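PDB 1Y9Q: transcriptional regulator, HTH_3 family from Vibrio cholerae, which probably binds DNA as a transcription factor through a helix-turn-helix domain and holds zinc and D-methionine in a cupin domain. Local coordinates for residues A[127-133]-A[150-156]. Residues are numbered along the deposited sequence.
Sequences IEYIHVL and QGEHIRF. With ZN (zinc ion), chain B; MED (D-methionine), chain C.
This contact is an antiparallel strand pairing at the edge of the five-stranded sheet of the cupin domain: 153-156 belongs to an edge strand of the sheet within this chain, at the end opposite strand 90-99, and 127-133 lies between it and strand 171-178. The axes approach to 4.7 Å and run at 168°. Extended backbones keep a regular register: Glu-128/Phe-156 and Ile-130/Ile-154 are hydrogen-bonded pairs (N to O 3.0 Å from Glu-128 to Phe-156, 2.9 Å back; 2.8 Å from Ile-130 to Ile-154, 3.0 Å back), while Tyr-129/Arg-155 and His-131/His-153 are non-hydrogen-bonded. Loop 150-152 continues the hydrogen bonding: Val-132 N donates to Glu-152 O (3.0 Å), Gly-151 N to Val-132 O (2.8 Å) and Gln-150 NE2 to Leu-133 O (2.8 Å). Gly-151 has a positive phi (88°, psi -20°), at which a CB would jam against the preceding carbonyl O.

Ile-130 and Ile-154 pack on strands 137-141 and 144-148 and Phe-156 on 137-141, whereas Glu-128 on the same face turns to the metal. Phe-156 (chi1 p) lays its ring over Glu-128 CB in a CH-pi contact (4.1 Å to the centroid), and Ile-130 CG1 meets its edge at CE2, 4.0 Å away. On the other face Arg-155 (chi1 p) sets CB over the Tyr-129 ring, 4.1 Å from the centroid, and its NH1 makes a weak hydrogen bond to Tyr-129 OH (3.3 Å).

Glu-128 (chi1 m, chi2 t) extends inward to place OE2 2.0 Å from ZN. The ion is also bound by MED N at 2.2 Å and MED O at 2.1 Å. With His-122, His-162 and Tyr-164 completing the protein ligands, the pairing supplies one of four, Glu-128, to a metal site inside the cupin beta-barrel.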
loop_
_atom_site.group_PDB
_atom_site.type_symbol
_atom_site.label_atom_id
_atom_site.label_comp_id
_atom_site.label_asym_id
_atom_site.label_seq_id
_atom_site.Cartn_x
_atom_site.Cartn_y
_atom_site.Cartn_z
ATOM N N ILE A 127 -6.738 -13.592 8.122
ATOM C CA ILE A 127 -5.728 -13.321 9.143
ATOM C C ILE A 127 -4.367 -13.919 8.772
ATOM O O ILE A 127 -4.291 -15.010 8.208
ATOM C CB ILE A 127 -6.210 -13.901 10.501
ATOM C CG1 ILE A 127 -7.426 -13.104 10.991
ATOM C CG2 ILE A 127 -5.073 -13.908 11.527
ATOM C CD1 ILE A 127 -8.177 -13.763 12.139
ATOM N N GLU A 128 -3.289 -13.200 9.074
ATOM C CA GLU A 128 -1.954 -13.711 8.772
ATOM C C GLU A 128 -1.093 -13.863 10.006
ATOM O O GLU A 128 -1.196 -13.071 10.948
ATOM C CB GLU A 128 -1.223 -12.795 7.785
ATOM C CG GLU A 128 -1.687 -12.934 6.355
ATOM C CD GLU A 128 -0.826 -12.143 5.391
ATOM O OE1 GLU A 128 0.415 -12.234 5.488
ATOM O OE2 GLU A 128 -1.390 -11.440 4.534
ATOM N N TYR A 129 -0.252 -14.897 9.982
ATOM C CA TYR A 129 0.707 -15.189 11.039
ATOM C C TYR A 129 2.082 -15.092 10.385
ATOM O O TYR A 129 2.259 -15.515 9.240
ATOM C CB TYR A 129 0.541 -16.612 11.569
ATOM C CG TYR A 129 -0.690 -16.838 12.403
ATOM C CD1 TYR A 129 -0.602 -16.915 13.792
ATOM C CD2 TYR A 129 -1.941 -16.995 11.807
ATOM C CE1 TYR A 129 -1.728 -17.145 14.574
ATOM C CE2 TYR A 129 -3.081 -17.222 12.584
ATOM C CZ TYR A 129 -2.964 -17.298 13.964
ATOM O OH TYR A 129 -4.071 -17.537 14.743
ATOM N N ILE A 130 3.048 -14.550 11.120
ATOM C CA ILE A 130 4.410 -14.398 10.619
ATOM C C ILE A 130 5.394 -14.936 11.655
ATOM O O ILE A 130 5.262 -14.656 12.847
ATOM C CB ILE A 130 4.761 -12.902 10.382
ATOM C CG1 ILE A 130 3.791 -12.266 9.383
ATOM C CG2 ILE A 130 6.193 -12.777 9.893
ATOM C CD1 ILE A 130 3.943 -12.752 7.959
ATOM N N HIS A 131 6.372 -15.710 11.195
ATOM C CA HIS A 131 7.404 -16.258 12.071
ATOM C C HIS A 131 8.719 -16.122 11.307
ATOM O O HIS A 131 8.903 -16.739 10.254
ATOM C CB HIS A 131 7.132 -17.731 12.391
ATOM C CG HIS A 131 8.015 -18.286 13.465
ATOM N ND1 HIS A 131 8.137 -19.637 13.705
ATOM C CD2 HIS A 131 8.829 -17.672 14.358
ATOM C CE1 HIS A 131 8.991 -19.833 14.696
ATOM N NE2 HIS A 131 9.424 -18.655 15.109
ATOM N N VAL A 132 9.617 -15.290 11.824
ATOM C CA VAL A 132 10.898 -15.055 11.168
ATOM C C VAL A 132 11.875 -16.209 11.366
ATOM O O VAL A 132 12.248 -16.539 12.491
ATOM C CB VAL A 132 11.548 -13.748 11.672
ATOM C CG1 VAL A 132 12.794 -13.437 10.850
ATOM C CG2 VAL A 132 10.553 -12.596 11.563
ATOM N N LEU A 133 12.282 -16.824 10.263
ATOM C CA LEU A 133 13.215 -17.943 10.320
ATOM C C LEU A 133 14.668 -17.470 10.242
ATOM O O LEU A 133 15.558 -18.068 10.852
ATOM C CB LEU A 133 12.936 -18.917 9.174
ATOM C CG LEU A 133 11.516 -19.490 9.099
ATOM C CD1 LEU A 133 11.398 -20.421 7.904
ATOM C CD2 LEU A 133 11.197 -20.238 10.390
ATOM N N GLN A 150 14.992 -12.695 14.062
ATOM C CA GLN A 150 14.896 -14.144 13.962
ATOM C C GLN A 150 14.184 -14.725 15.178
ATOM O O GLN A 150 14.492 -14.373 16.317
ATOM C CB GLN A 150 16.291 -14.775 13.839
ATOM C CG GLN A 150 16.258 -16.301 13.792
ATOM C CD GLN A 150 17.625 -16.931 13.579
ATOM O OE1 GLN A 150 18.574 -16.645 14.304
ATOM N NE2 GLN A 150 17.724 -17.805 12.585
ATOM N N GLY A 151 13.222 -15.608 14.930
ATOM C CA GLY A 151 12.490 -16.228 16.021
ATOM C C GLY A 151 11.267 -15.458 16.485
ATOM O O GLY A 151 10.380 -16.028 17.118
ATOM N N GLU A 152 11.210 -14.166 16.181
ATOM C CA GLU A 152 10.070 -13.364 16.596
ATOM C C GLU A 152 8.864 -13.669 15.712
ATOM O O GLU A 152 9.005 -14.155 14.587
ATOM C CB GLU A 152 10.430 -11.874 16.573
ATOM C CG GLU A 152 11.650 -11.568 17.451
ATOM C CD GLU A 152 11.760 -10.109 17.848
ATOM O OE1 GLU A 152 11.711 -9.240 16.957
ATOM O OE2 GLU A 152 11.904 -9.836 19.059
ATOM N N HIS A 153 7.676 -13.387 16.229
ATOM C CA HIS A 153 6.453 -13.692 15.503
ATOM C C HIS A 153 5.362 -12.690 15.811
ATOM O O HIS A 153 5.436 -11.963 16.795
ATOM C CB HIS A 153 5.990 -15.090 15.898
ATOM C CG HIS A 153 6.028 -15.329 17.374
ATOM N ND1 HIS A 153 5.086 -14.811 18.239
ATOM C CD2 HIS A 153 6.931 -15.977 18.148
ATOM C CE1 HIS A 153 5.408 -15.132 19.480
ATOM N NE2 HIS A 153 6.525 -15.839 19.451
ATOM N N ILE A 154 4.345 -12.658 14.960
ATOM C CA ILE A 154 3.239 -11.732 15.152
ATOM C C ILE A 154 2.101 -12.140 14.224
ATOM O O ILE A 154 2.322 -12.849 13.243
ATOM C CB ILE A 154 3.697 -10.293 14.803
ATOM C CG1 ILE A 154 2.755 -9.257 15.419
ATOM C CG2 ILE A 154 3.752 -10.120 13.288
ATOM C CD1 ILE A 154 3.255 -7.828 15.258
ATOM N N ARG A 155 0.882 -11.724 14.552
ATOM C CA ARG A 155 -0.253 -12.001 13.684
ATOM C C ARG A 155 -1.030 -10.710 13.530
ATOM O O ARG A 155 -0.956 -9.826 14.388
ATOM C CB ARG A 155 -1.153 -13.120 14.235
ATOM C CG ARG A 155 -1.705 -12.927 15.636
ATOM C CD ARG A 155 -2.991 -13.748 15.811
ATOM N NE ARG A 155 -4.158 -12.989 15.370
ATOM C CZ ARG A 155 -5.389 -13.482 15.263
ATOM N NH1 ARG A 155 -5.635 -14.753 15.550
ATOM N NH2 ARG A 155 -6.387 -12.686 14.906
ATOM N N PHE A 156 -1.767 -10.590 12.432
ATOM C CA PHE A 156 -2.533 -9.379 12.181
ATOM C C PHE A 156 -3.678 -9.630 11.215
ATOM O O PHE A 156 -3.681 -10.621 10.485
ATOM C CB PHE A 156 -1.605 -8.298 11.608
ATOM C CG PHE A 156 -1.009 -8.650 10.271
ATOM C CD1 PHE A 156 -1.613 -8.227 9.086
ATOM C CD2 PHE A 156 0.160 -9.402 10.194
ATOM C CE1 PHE A 156 -1.059 -8.547 7.844
ATOM C CE2 PHE A 156 0.720 -9.728 8.961
ATOM C CZ PHE A 156 0.112 -9.301 7.784
HETATM ZN ZN ZN B . -0.614 -10.727 2.775
HETATM N N MED C . 0.036 -12.760 2.156
HETATM C CA MED C . 0.886 -12.658 0.934
HETATM C C MED C . 0.948 -11.211 0.429
HETATM O O MED C . 0.357 -10.279 0.992
HETATM C CB MED C . 2.295 -13.210 1.253
HETATM C CG MED C . 3.357 -13.247 0.173
HETATM S SD MED C . 2.786 -14.483 -1.032
HETATM C CE MED C . 2.811 -15.960 -0.117
HETATM O OXT MED C . 1.604 -10.953 -0.580
#